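Local coordinates for protein Aln2 (Streptomyces sp. CM020, PDB 6P7L) that is of unknown exact function but, as a SnoaL-like member of the NTF2-like superfamily, probably takes part in biosynthesis of the polyketide antibiotic alnumycin, at residues T62-A67 and V151-S156; G92-A97 and A122-T127; H101-M106 and T118-T123; E136-V141 and E160-V165; V141-V146 and R155-E160. All blocks are in the same frame, centred on the assembly; numbering follows the deposited sequence.

Contact 1 (T62-A67 and V151-S156); sequences TFVAGA and VLRSRS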
# COMPACT_ATOMS: atom_id res chain seq x y z
N THR A 62 11.59 4.58 -18.71
CA THR A 62 10.80 5.56 -17.99
C THR A 62 11.66 6.70 -17.44
O THR A 62 11.10 7.71 -16.99
CB THR A 62 10.01 4.95 -16.82
OG1 THR A 62 10.90 4.53 -15.77
CG2 THR A 62 9.10 3.81 -17.26
N PHE A 63 12.99 6.56 -17.51
CA PHE A 63 13.90 7.60 -17.03
C PHE A 63 14.31 8.52 -18.19
O PHE A 63 14.42 8.09 -19.34
CB PHE A 63 15.17 6.99 -16.40
CG PHE A 63 14.92 6.39 -15.05
CD1 PHE A 63 14.32 5.14 -14.93
CD2 PHE A 63 15.30 7.05 -13.90
CE1 PHE A 63 14.07 4.60 -13.70
CE2 PHE A 63 15.04 6.50 -12.65
CZ PHE A 63 14.41 5.29 -12.57
N VAL A 64 14.51 9.80 -17.88
CA VAL A 64 14.97 10.75 -18.89
C VAL A 64 16.48 10.66 -19.09
O VAL A 64 17.22 10.12 -18.27
CB VAL A 64 14.55 12.19 -18.54
CG1 VAL A 64 13.05 12.27 -18.41
CG2 VAL A 64 15.28 12.68 -17.30
N ALA A 65 16.94 11.23 -20.20
CA ALA A 65 18.37 11.33 -20.44
C ALA A 65 19.04 12.06 -19.27
O ALA A 65 18.50 13.04 -18.74
CB ALA A 65 18.66 12.08 -21.73
N GLY A 66 20.19 11.57 -18.85
CA GLY A 66 20.88 12.17 -17.71
C GLY A 66 20.23 11.98 -16.36
O GLY A 66 20.70 12.59 -15.39
N ALA A 67 19.21 11.13 -16.24
CA ALA A 67 18.59 10.86 -14.93
C ALA A 67 19.64 10.33 -13.96
O ALA A 67 20.58 9.64 -14.34
CB ALA A 67 17.46 9.86 -15.06
N VAL A 151 3.85 13.21 -20.64
CA VAL A 151 3.81 12.02 -19.79
C VAL A 151 4.90 12.14 -18.74
O VAL A 151 5.96 12.72 -18.99
CB VAL A 151 3.97 10.71 -20.59
CG1 VAL A 151 2.96 10.64 -21.73
CG2 VAL A 151 5.38 10.58 -21.09
N LEU A 152 4.64 11.57 -17.58
CA LEU A 152 5.65 11.60 -16.52
C LEU A 152 6.81 10.66 -16.82
O LEU A 152 6.63 9.56 -17.39
CB LEU A 152 5.01 11.23 -15.19
CG LEU A 152 4.16 12.31 -14.54
CD1 LEU A 152 3.66 11.73 -13.18
CD2 LEU A 152 4.87 13.62 -14.33
N ARG A 153 8.00 11.09 -16.41
CA ARG A 153 9.24 10.33 -16.49
C ARG A 153 10.03 10.56 -15.20
O ARG A 153 9.92 11.62 -14.57
CB ARG A 153 10.09 10.78 -17.69
CG ARG A 153 9.34 10.75 -19.02
CD ARG A 153 9.36 9.35 -19.66
NE ARG A 153 10.71 8.99 -20.08
CZ ARG A 153 11.32 9.44 -21.17
NH1 ARG A 153 10.69 10.27 -21.99
NH2 ARG A 153 12.56 9.07 -21.44
N SER A 154 10.84 9.59 -14.84
CA SER A 154 11.73 9.72 -13.68
C SER A 154 12.96 10.54 -14.05
O SER A 154 13.60 10.28 -15.07
CB SER A 154 12.13 8.34 -13.18
OG SER A 154 11.20 7.78 -12.28
N ARG A 155 13.26 11.55 -13.23
CA ARG A 155 14.48 12.35 -13.37
C ARG A 155 15.55 12.03 -12.34
O ARG A 155 16.74 12.01 -12.67
CB ARG A 155 14.15 13.84 -13.30
CG ARG A 155 15.38 14.74 -13.41
CD ARG A 155 14.98 16.22 -13.56
NE ARG A 155 14.98 16.92 -12.27
CZ ARG A 155 14.58 18.18 -12.10
NH1 ARG A 155 14.15 18.88 -13.14
NH2 ARG A 155 14.61 18.73 -10.90
N SER A 156 15.14 11.75 -11.11
CA SER A 156 16.04 11.50 -10.00
C SER A 156 15.40 10.44 -9.13
O SER A 156 14.18 10.43 -8.99
CB SER A 156 16.23 12.82 -9.14
OG SER A 156 16.81 12.56 -7.87
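T62 O takes two donors from the neighbouring strand. S154 N binds it at 2.9 Å, and R153 NE adds a weak bond to the same oxygen. This is the parallel pairing of the short strand 63-64 with strand 151-161 in an NTF2-like fold. The return bond runs from V64 N to S154 O at 3.0 Å. The R153 chain is bent at chi2 and chi3. R153 NH2 reaches F63 O at 3.0 Å from above the carbonyl plane, 53° out of it. V64 CG1 sits over the centre of one guanidinium face. The same methyl touches R153 CB at 3.4 Å, a tight apolar contact. The F63 and S154 side chains share one face of the sheet. S154 CB lies over a face of the F63 ring, offset toward the rim, in a CH-pi contact 3.5 Å from F63 CE2. Q47 of helix 34-52 holds both S154 OG and T62 OG1, and T62 OG1 also bonds F59 O. The F59 ring meets F63 edge-to-face. After V64 a type II turn through A65 and G66 brings the chain back beside R155. There A67 CA makes a CA-H...O contact of 3.1 Å with R155 O, and A67 CB lies 3.3 Å from that oxygen.

Contact 2 (G92-A97 and A122-T127); sequences GRFDGA and ATVTVT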
# COMPACT_ATOMS: atom_id res chain seq x y z
N GLY A 92 19.99 -10.00 -10.06
CA GLY A 92 20.62 -11.27 -9.82
C GLY A 92 20.43 -11.77 -8.40
O GLY A 92 20.44 -12.97 -8.16
N ARG A 93 20.24 -10.86 -7.45
CA ARG A 93 20.09 -11.25 -6.05
C ARG A 93 18.84 -12.09 -5.81
O ARG A 93 18.75 -12.73 -4.77
CB ARG A 93 20.08 -10.01 -5.16
CG ARG A 93 18.78 -9.27 -5.04
CD ARG A 93 19.01 -8.03 -4.26
NE ARG A 93 17.83 -7.21 -3.97
CZ ARG A 93 17.31 -6.31 -4.80
NH1 ARG A 93 17.82 -6.12 -6.00
NH2 ARG A 93 16.25 -5.60 -4.42
N PHE A 94 17.88 -12.08 -6.74
CA PHE A 94 16.64 -12.84 -6.55
C PHE A 94 16.75 -14.31 -6.95
O PHE A 94 15.86 -15.09 -6.59
CB PHE A 94 15.50 -12.18 -7.34
CG PHE A 94 15.30 -10.72 -7.03
CD1 PHE A 94 15.18 -10.28 -5.73
CD2 PHE A 94 15.20 -9.77 -8.06
CE1 PHE A 94 14.98 -8.94 -5.44
CE2 PHE A 94 15.01 -8.43 -7.77
CZ PHE A 94 14.90 -8.00 -6.47
N ASP A 95 17.76 -14.69 -7.74
CA ASP A 95 18.09 -16.10 -7.96
C ASP A 95 16.94 -16.91 -8.56
O ASP A 95 16.75 -18.09 -8.24
CB ASP A 95 18.57 -16.75 -6.66
N GLY A 96 16.20 -16.30 -9.47
CA GLY A 96 15.07 -16.96 -10.11
C GLY A 96 13.75 -16.86 -9.37
O GLY A 96 12.71 -17.22 -9.92
N ALA A 97 13.74 -16.31 -8.17
CA ALA A 97 12.52 -16.07 -7.43
C ALA A 97 11.90 -14.77 -7.92
O ALA A 97 12.49 -14.03 -8.74
CB ALA A 97 12.83 -16.02 -5.94
N ALA A 122 9.38 2.00 0.73
CA ALA A 122 9.42 0.88 -0.20
C ALA A 122 10.06 -0.34 0.45
O ALA A 122 10.95 -0.24 1.28
CB ALA A 122 10.18 1.22 -1.49
N THR A 123 9.56 -1.50 0.02
CA THR A 123 10.22 -2.76 0.31
C THR A 123 10.00 -3.69 -0.87
O THR A 123 9.26 -3.38 -1.81
CB THR A 123 9.73 -3.38 1.62
OG1 THR A 123 10.52 -4.54 1.91
CG2 THR A 123 8.29 -3.74 1.52
N VAL A 124 10.72 -4.79 -0.84
CA VAL A 124 10.62 -5.84 -1.86
C VAL A 124 10.36 -7.15 -1.14
O VAL A 124 11.09 -7.51 -0.20
CB VAL A 124 11.89 -5.92 -2.71
CG1 VAL A 124 11.78 -7.03 -3.71
CG2 VAL A 124 12.09 -4.60 -3.43
N THR A 125 9.30 -7.84 -1.57
CA THR A 125 9.11 -9.23 -1.19
C THR A 125 9.71 -10.11 -2.28
O THR A 125 9.66 -9.77 -3.47
CB THR A 125 7.64 -9.59 -0.96
OG1 THR A 125 6.87 -9.31 -2.13
CG2 THR A 125 7.03 -8.78 0.22
N VAL A 126 10.25 -11.25 -1.88
CA VAL A 126 10.81 -12.20 -2.83
C VAL A 126 10.20 -13.57 -2.58
O VAL A 126 10.46 -14.19 -1.55
CB VAL A 126 12.34 -12.28 -2.74
CG1 VAL A 126 12.87 -13.12 -3.88
CG2 VAL A 126 12.94 -10.86 -2.77
N THR A 127 9.43 -14.06 -3.55
CA THR A 127 8.67 -15.29 -3.42
C THR A 127 9.32 -16.38 -4.27
O THR A 127 9.49 -16.22 -5.48
CB THR A 127 7.23 -15.07 -3.86
OG1 THR A 127 6.61 -14.16 -2.96
CG2 THR A 127 6.44 -16.37 -3.81
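F94 and V126 pack together where a loop meets strand 116-127. The F94 and V126 side chains cross at about a right angle. V126 CG2 lies 3.8 Å from F94 CD1 and nearly as close to CE1. The F94 and V124 side chains also cross at about a right angle, with V124 CG1 4.1 Å from F94 CE1. V126 CG1 is anti to the backbone N (chi1 -172°) and packs against A97 CB at 3.6 Å, while CG2 meets the F94 ring. One valine thus touches two loop residues. The contact with a polar atom is at A97, whose CB lies 3.4 Å from T127 O. It is a van der Waals approach to the strand backbone. Charged groups come in at the side. F94 CZ sits over the centre of the R93 guanidinium, 3.3 Å above its plane. R93 NH2 makes a salt bridge with E136 of strand 133-148, and NH1 bonds A90 O. The loop itself is shaped by a type I' turn from F94 to A97, closed by A97 N to F94 O at 2.9 Å. G96 O is bonded by R169 of the second subunit. The whole patch joins the loop that follows helix 80-90 to strand 116-127. F94 also touches P99 of strand 98-110 and E136 of strand 133-148, so its side chain touches three neighbouring strands.

Contact 3 (H101-M106 and T118-T123); sequences HWFDMM and TSYYAT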
# COMPACT_ATOMS: atom_id res chain seq x y z
N HIS A 101 7.80 -5.15 -5.69
CA HIS A 101 8.07 -3.88 -5.01
C HIS A 101 6.75 -3.37 -4.45
O HIS A 101 5.73 -3.40 -5.15
CB HIS A 101 8.69 -2.84 -5.95
CG HIS A 101 10.16 -3.01 -6.16
ND1 HIS A 101 10.69 -4.05 -6.89
CD2 HIS A 101 11.22 -2.31 -5.69
CE1 HIS A 101 12.00 -3.97 -6.90
NE2 HIS A 101 12.35 -2.92 -6.17
N TRP A 102 6.78 -2.91 -3.20
CA TRP A 102 5.64 -2.35 -2.49
C TRP A 102 6.01 -0.94 -2.06
O TRP A 102 7.00 -0.75 -1.35
CB TRP A 102 5.32 -3.22 -1.26
CG TRP A 102 4.99 -4.60 -1.57
CD1 TRP A 102 5.90 -5.61 -1.81
CD2 TRP A 102 3.70 -5.18 -1.70
NE1 TRP A 102 5.23 -6.79 -2.07
CE2 TRP A 102 3.89 -6.55 -2.03
CE3 TRP A 102 2.40 -4.69 -1.60
CZ2 TRP A 102 2.82 -7.41 -2.23
CZ3 TRP A 102 1.35 -5.55 -1.82
CH2 TRP A 102 1.57 -6.89 -2.12
N PHE A 103 5.22 0.04 -2.47
CA PHE A 103 5.40 1.43 -2.07
C PHE A 103 4.22 1.82 -1.18
O PHE A 103 3.10 1.33 -1.40
CB PHE A 103 5.39 2.40 -3.24
CG PHE A 103 6.51 2.24 -4.22
CD1 PHE A 103 7.56 1.35 -4.02
CD2 PHE A 103 6.52 3.04 -5.35
CE1 PHE A 103 8.55 1.24 -4.96
CE2 PHE A 103 7.51 2.94 -6.28
CZ PHE A 103 8.52 2.03 -6.09
N ASP A 104 4.46 2.73 -0.25
CA ASP A 104 3.38 3.23 0.59
C ASP A 104 3.82 4.53 1.23
O ASP A 104 5.00 4.93 1.17
CB ASP A 104 3.00 2.18 1.64
CG ASP A 104 1.57 2.29 2.12
OD1 ASP A 104 0.75 3.06 1.56
OD2 ASP A 104 1.28 1.56 3.10
N MET A 105 2.84 5.21 1.85
CA MET A 105 3.04 6.46 2.59
C MET A 105 3.71 7.52 1.71
O MET A 105 4.75 8.11 2.08
CB MET A 105 3.89 6.26 3.86
CG MET A 105 3.32 5.57 5.08
SD MET A 105 1.65 5.99 5.61
CE MET A 105 1.08 4.65 4.56
N MET A 106 3.14 7.74 0.53
CA MET A 106 3.76 8.57 -0.49
C MET A 106 3.26 10.01 -0.45
O MET A 106 2.06 10.26 -0.61
CB MET A 106 3.51 8.00 -1.88
CG MET A 106 4.19 8.77 -2.95
SD MET A 106 3.77 8.10 -4.57
CE MET A 106 4.52 6.46 -4.44
N THR A 118 8.39 13.35 -4.93
CA THR A 118 7.72 12.38 -4.08
C THR A 118 8.69 11.81 -3.04
O THR A 118 9.91 11.82 -3.21
CB THR A 118 7.09 11.23 -4.89
OG1 THR A 118 8.14 10.39 -5.37
CG2 THR A 118 6.21 11.75 -6.05
N SER A 119 8.12 11.32 -1.95
CA SER A 119 8.86 10.58 -0.92
C SER A 119 7.94 9.46 -0.49
O SER A 119 6.71 9.64 -0.39
CB SER A 119 9.27 11.46 0.27
OG SER A 119 8.19 11.70 1.16
N TYR A 120 8.52 8.29 -0.27
CA TYR A 120 7.68 7.16 0.09
C TYR A 120 8.51 6.07 0.73
O TYR A 120 9.75 6.07 0.68
CB TYR A 120 6.97 6.59 -1.13
CG TYR A 120 7.83 6.30 -2.33
CD1 TYR A 120 8.16 7.30 -3.24
CD2 TYR A 120 8.27 5.01 -2.59
CE1 TYR A 120 8.89 7.03 -4.38
CE2 TYR A 120 9.00 4.70 -3.73
CZ TYR A 120 9.32 5.73 -4.62
OH TYR A 120 10.06 5.45 -5.76
N TYR A 121 7.80 5.13 1.36
CA TYR A 121 8.39 3.91 1.86
C TYR A 121 8.37 2.85 0.76
O TYR A 121 7.40 2.75 0.00
CB TYR A 121 7.58 3.37 3.04
CG TYR A 121 7.46 4.28 4.26
CD1 TYR A 121 8.22 5.42 4.39
CD2 TYR A 121 6.59 3.96 5.29
CE1 TYR A 121 8.14 6.22 5.54
CE2 TYR A 121 6.47 4.75 6.41
CZ TYR A 121 7.27 5.87 6.53
OH TYR A 121 7.21 6.63 7.68
N ALA A 122 9.38 2.00 0.73
CA ALA A 122 9.42 0.88 -0.20
C ALA A 122 10.06 -0.34 0.45
O ALA A 122 10.95 -0.24 1.28
CB ALA A 122 10.18 1.22 -1.49
N THR A 123 9.56 -1.50 0.02
CA THR A 123 10.22 -2.76 0.31
C THR A 123 10.00 -3.69 -0.87
O THR A 123 9.26 -3.38 -1.81
CB THR A 123 9.73 -3.38 1.62
OG1 THR A 123 10.52 -4.54 1.91
CG2 THR A 123 8.29 -3.74 1.52
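F103 and Y120 meet ring to ring, with Y120 CE2 over the centre of the F103 face, 3.3 Å above its plane. The two planes are inclined at 36°. F103 CD1 touches A122 CB at 3.6 Å. M106 CE lies over a Y120 face near the rim, 3.9 Å from Y120 CD1, in a CH-pi contact. M106 SD makes an oblique Met-aromatic contact with the same ring. On the other side of the sheet M105 CB lies over a face of Y121, with M105 CG 3.5 Å from Y121 CE2. Behind these side chains is an antiparallel hairpin. W102 pairs with T123 and D104 with Y121, both hydrogen-bonded pairs, with W102 N to T123 O at 2.9 Å and Y121 N to D104 O at 2.8 Å. F103 and A122 form the non-hydrogen-bonded pair between them. The chain turns a corner at M105. Further out, Y120 OH bonds D143 of strand 133-148. H101 bonds D52 of helix 34-52 through ND1 and a glycerol through NE2. Y121 OH bonds D52 of the third subunit, whose H49 ring meets Y121. The buried faces are thus aromatic and thioether, while both tyrosine hydroxyls find carboxylate partners. The rings probably pack mainly by dispersion, and the hydroxyl bonds would fix their tips, Y120 within the subunit and Y121 across to another copy.

Contact 4 (E136-V141 and E160-V165); sequences EPTCFV and ERDDLV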
# COMPACT_ATOMS: atom_id res chain seq x y z
N GLU A 136 12.67 -7.74 2.12
CA GLU A 136 13.92 -7.00 2.11
C GLU A 136 13.87 -5.78 3.03
O GLU A 136 12.79 -5.28 3.37
CB GLU A 136 14.27 -6.60 0.69
CG GLU A 136 14.67 -7.80 -0.17
CD GLU A 136 15.40 -7.41 -1.45
OE1 GLU A 136 15.32 -6.22 -1.82
OE2 GLU A 136 16.05 -8.29 -2.05
N PRO A 137 15.04 -5.31 3.49
CA PRO A 137 15.06 -4.13 4.35
C PRO A 137 14.25 -2.99 3.74
O PRO A 137 14.32 -2.71 2.54
CB PRO A 137 16.55 -3.77 4.47
CG PRO A 137 17.30 -4.94 3.86
CD PRO A 137 16.38 -5.84 3.18
N THR A 138 13.51 -2.29 4.59
CA THR A 138 12.72 -1.21 4.06
C THR A 138 13.62 -0.04 3.67
O THR A 138 14.76 0.09 4.12
CB THR A 138 11.66 -0.79 5.07
OG1 THR A 138 12.27 -0.49 6.30
CG2 THR A 138 10.68 -1.91 5.31
N CYS A 139 13.12 0.77 2.74
CA CYS A 139 13.80 1.93 2.21
C CYS A 139 12.91 3.16 2.30
O CYS A 139 11.68 3.07 2.21
CB CYS A 139 14.17 1.75 0.71
SG CYS A 139 15.38 0.45 0.39
N PHE A 140 13.55 4.30 2.42
CA PHE A 140 12.89 5.58 2.23
C PHE A 140 13.40 6.17 0.94
O PHE A 140 14.61 6.37 0.78
CB PHE A 140 13.16 6.52 3.37
CG PHE A 140 12.29 7.74 3.36
CD1 PHE A 140 12.64 8.87 2.65
CD2 PHE A 140 11.09 7.74 4.05
CE1 PHE A 140 11.84 10.01 2.66
CE2 PHE A 140 10.26 8.89 4.05
CZ PHE A 140 10.65 10.00 3.36
N VAL A 141 12.47 6.45 0.02
CA VAL A 141 12.80 6.81 -1.35
C VAL A 141 12.34 8.24 -1.61
O VAL A 141 11.24 8.64 -1.21
CB VAL A 141 12.16 5.84 -2.36
CG1 VAL A 141 12.69 6.17 -3.73
CG2 VAL A 141 12.50 4.44 -2.01
N GLU A 160 17.37 5.51 0.40
CA GLU A 160 18.05 5.40 1.69
C GLU A 160 17.58 4.09 2.31
O GLU A 160 16.37 3.92 2.55
CB GLU A 160 17.73 6.59 2.60
CG GLU A 160 18.37 7.89 2.11
CD GLU A 160 18.16 9.05 3.05
OE1 GLU A 160 17.78 8.82 4.22
OE2 GLU A 160 18.37 10.21 2.62
N ARG A 161 18.50 3.15 2.52
CA ARG A 161 18.11 1.85 3.05
C ARG A 161 18.13 1.88 4.57
O ARG A 161 19.11 2.32 5.18
CB ARG A 161 19.03 0.74 2.53
CG ARG A 161 18.18 -0.47 2.14
CD ARG A 161 18.95 -1.44 1.34
NE ARG A 161 19.80 -2.23 2.21
CZ ARG A 161 20.81 -2.97 1.79
NH1 ARG A 161 21.11 -3.02 0.50
NH2 ARG A 161 21.52 -3.66 2.66
N ASP A 162 17.02 1.43 5.18
CA ASP A 162 16.86 1.63 6.61
C ASP A 162 17.88 0.86 7.41
O ASP A 162 18.27 1.31 8.49
CB ASP A 162 15.45 1.25 7.03
CG ASP A 162 14.40 2.32 6.67
OD1 ASP A 162 14.75 3.52 6.73
OD2 ASP A 162 13.22 1.94 6.38
N ASP A 163 18.33 -0.32 6.93
CA ASP A 163 19.34 -1.04 7.70
C ASP A 163 20.65 -0.24 7.74
O ASP A 163 21.33 -0.19 8.78
CB ASP A 163 19.57 -2.44 7.15
CG ASP A 163 20.01 -2.46 5.72
OD1 ASP A 163 19.47 -1.68 4.90
OD2 ASP A 163 20.90 -3.27 5.43
N LEU A 164 21.01 0.40 6.63
CA LEU A 164 22.22 1.21 6.57
C LEU A 164 22.09 2.43 7.46
O LEU A 164 23.07 2.81 8.13
CB LEU A 164 22.50 1.60 5.12
CG LEU A 164 22.90 0.45 4.20
CD1 LEU A 164 23.21 0.95 2.77
CD2 LEU A 164 24.08 -0.33 4.75
N VAL A 165 20.90 3.03 7.51
CA VAL A 165 20.64 4.17 8.41
C VAL A 165 20.82 3.74 9.85
O VAL A 165 21.49 4.42 10.65
CB VAL A 165 19.22 4.73 8.18
CG1 VAL A 165 18.85 5.75 9.29
CG2 VAL A 165 19.12 5.34 6.83
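P137 lies beside R161, the two side chains pointing the same way, and P137 CG is 4.0 Å from R161 NE. At the edge of the R161 guanidinium, in its plane, is the carboxylate of D163. The grip is side-on: NE bonds OD1 at 2.8 Å and NH2 bonds OD2 at 2.9 Å, each on a syn lone pair. P137 CB in turn rests 3.6 Å from D163 OD1. The F140 ring is met edge-to-face by H49 of the third subunit. C139 SG packs on R161 CG at 3.4 Å, on one face of the sheet. C139 and R161 form a non-hydrogen-bonded antiparallel pair. Beside it F140 and E160 are a hydrogen-bonded pair, with F140 N to E160 O at 2.8 Å. The pairing runs on into the start of helix 162-168, where R161 stands at the N-cap position. The contact thus joins the open end of the hairpin, the C-terminal helix and the subunit interface. D162 N bonds T138 O at 2.8 Å. T138 OG1 lies between its backbone N and carbonyl carbon (chi1 54°) and donates to D162 OD2 at 2.6 Å, on the anti lone pair. D162 OD1 makes a salt bridge with R100 of the third subunit, and T138 OG1 also bonds T127 of that subunit. The buried D162 carboxylate is therefore held on both oxygens. The salt bridge to R100 and the nearby helix start would probably favour its charged form. The R161-D163 salt bridge probably balances charge at the helix start.

Contact 5 (V141-V146 and R155-E160); sequences VRDTLV and RSRVIE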
# COMPACT_ATOMS: atom_id res chain seq x y z
N VAL A 141 12.47 6.45 0.02
CA VAL A 141 12.80 6.81 -1.35
C VAL A 141 12.34 8.24 -1.61
O VAL A 141 11.24 8.64 -1.21
CB VAL A 141 12.16 5.84 -2.36
CG1 VAL A 141 12.69 6.17 -3.73
CG2 VAL A 141 12.50 4.44 -2.01
N ARG A 142 13.19 9.00 -2.30
CA ARG A 142 12.84 10.33 -2.78
C ARG A 142 13.06 10.37 -4.29
O ARG A 142 14.17 10.10 -4.77
CB ARG A 142 13.65 11.43 -2.08
CG ARG A 142 13.29 11.63 -0.63
CD ARG A 142 13.76 12.95 -0.11
NE ARG A 142 13.10 13.27 1.16
CZ ARG A 142 13.46 12.80 2.34
NH1 ARG A 142 14.49 11.97 2.44
NH2 ARG A 142 12.78 13.15 3.41
N ASP A 143 12.02 10.74 -5.03
CA ASP A 143 12.08 10.84 -6.48
C ASP A 143 11.79 12.27 -6.94
O ASP A 143 11.06 13.02 -6.28
CB ASP A 143 11.02 9.95 -7.18
CG ASP A 143 11.35 8.48 -7.17
OD1 ASP A 143 12.53 8.11 -6.99
OD2 ASP A 143 10.36 7.70 -7.33
N THR A 144 12.28 12.62 -8.12
CA THR A 144 11.70 13.73 -8.86
C THR A 144 11.24 13.19 -10.20
O THR A 144 11.92 12.34 -10.81
CB THR A 144 12.66 14.91 -9.08
OG1 THR A 144 13.66 14.54 -10.04
CG2 THR A 144 13.29 15.34 -7.78
N LEU A 145 10.06 13.64 -10.62
CA LEU A 145 9.47 13.30 -11.90
C LEU A 145 9.30 14.56 -12.73
O LEU A 145 9.07 15.66 -12.20
CB LEU A 145 8.11 12.59 -11.75
CG LEU A 145 8.04 11.53 -10.66
CD1 LEU A 145 6.59 11.10 -10.41
CD2 LEU A 145 8.91 10.37 -11.03
N VAL A 146 9.39 14.39 -14.05
CA VAL A 146 9.21 15.49 -14.97
C VAL A 146 8.31 15.03 -16.10
O VAL A 146 8.20 13.84 -16.39
CB VAL A 146 10.55 16.01 -15.52
CG1 VAL A 146 11.39 16.60 -14.41
CG2 VAL A 146 11.31 14.90 -16.29
N ARG A 155 13.26 11.55 -13.23
CA ARG A 155 14.48 12.35 -13.37
C ARG A 155 15.55 12.03 -12.34
O ARG A 155 16.74 12.01 -12.67
CB ARG A 155 14.15 13.84 -13.30
CG ARG A 155 15.38 14.74 -13.41
CD ARG A 155 14.98 16.22 -13.56
NE ARG A 155 14.98 16.92 -12.27
CZ ARG A 155 14.58 18.18 -12.10
NH1 ARG A 155 14.15 18.88 -13.14
NH2 ARG A 155 14.61 18.73 -10.90
N SER A 156 15.14 11.75 -11.11
CA SER A 156 16.04 11.50 -10.00
C SER A 156 15.40 10.44 -9.13
O SER A 156 14.18 10.43 -8.99
CB SER A 156 16.23 12.82 -9.14
OG SER A 156 16.81 12.56 -7.87
N ARG A 157 16.19 9.52 -8.60
CA ARG A 157 15.71 8.58 -7.59
C ARG A 157 16.84 8.45 -6.56
O ARG A 157 17.99 8.19 -6.94
CB ARG A 157 15.37 7.22 -8.19
CG ARG A 157 15.01 6.17 -7.15
CD ARG A 157 14.16 5.03 -7.67
NE ARG A 157 12.87 5.55 -8.07
CZ ARG A 157 12.03 4.98 -8.93
NH1 ARG A 157 12.31 3.80 -9.47
NH2 ARG A 157 10.90 5.63 -9.24
N VAL A 158 16.52 8.64 -5.28
CA VAL A 158 17.51 8.48 -4.20
C VAL A 158 16.93 7.51 -3.18
O VAL A 158 15.86 7.75 -2.63
CB VAL A 158 17.83 9.83 -3.52
CG1 VAL A 158 18.81 9.64 -2.35
CG2 VAL A 158 18.38 10.84 -4.54
N ILE A 159 17.63 6.41 -2.93
CA ILE A 159 17.17 5.35 -2.03
C ILE A 159 18.02 5.40 -0.76
O ILE A 159 19.25 5.34 -0.84
CB ILE A 159 17.29 3.98 -2.71
CG1 ILE A 159 16.35 3.92 -3.92
CG2 ILE A 159 16.99 2.87 -1.73
CD1 ILE A 159 16.64 2.80 -4.86
N GLU A 160 17.37 5.51 0.40
CA GLU A 160 18.05 5.40 1.69
C GLU A 160 17.58 4.09 2.31
O GLU A 160 16.37 3.92 2.55
CB GLU A 160 17.73 6.59 2.60
CG GLU A 160 18.37 7.89 2.11
CD GLU A 160 18.16 9.05 3.05
OE1 GLU A 160 17.78 8.82 4.22
OE2 GLU A 160 18.37 10.21 2.62
O HOH W 1 16.84 11.41 0.30
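R157 runs beside D143 and points the same way, so most of its length touches one carboxylate. CB of R157 is 3.2 Å from D143 OD1, and CG is as near to it. CG also meets V141 CG1 at 4.1 Å. R157 CD also lies near D143 OD1. The chain then bends at chi3 (-65°), and NE donates to D143 OD1 at 2.8 Å, on the syn side but 23° out of the carboxylate plane. NH2 reaches D143 OD2 at 2.9 Å from above that plane. This two-nitrogen salt bridge has the guanidinium and carboxylate planes 34° apart. At the tip NH2 also bonds Q47, while NH1 bonds a glycerol. D143 OD2 is also hydrogen-bonded to Y44 OH of helix 34-52. Along the backbone, T144 O accepts from both R155 N, at 2.9 Å, and S156 N, a classic beta bulge. R155 CD packs on V146 CG1 at 3.7 Å. A water joins R142 NH1 to E160 OE2, whose charges are too far apart for a salt bridge. The whole is an antiparallel hairpin of the NTF2-like sheet, its buried ion pair lying between sheet and helix 34-52. The glycerol, probably from the crystallisation liquor, is consistent with a pocket there.

How the contacts relate
From the N terminus, contact 1 opens at 62-67 and closes the longest loop, at 151-156. Contacts 2 and 3 are nested inside it. Contact 3 is the hairpin 98-110 with 116-127, and contact 2 brings the preceding loop onto the same second strand, so the two share A122 and T123. Both close before contacts 4 and 5 open. Contact 4 starts inside the loop of contact 1 and ends after it, so these two cross. Contact 5 is nested in contact 4 on one hairpin, sharing V141 and E160, and shares R155 and S156 with contact 1. Probable hydrogen bonds from C139 N to A122 O and V141 N to Y120 O join the two hairpins into one sheet.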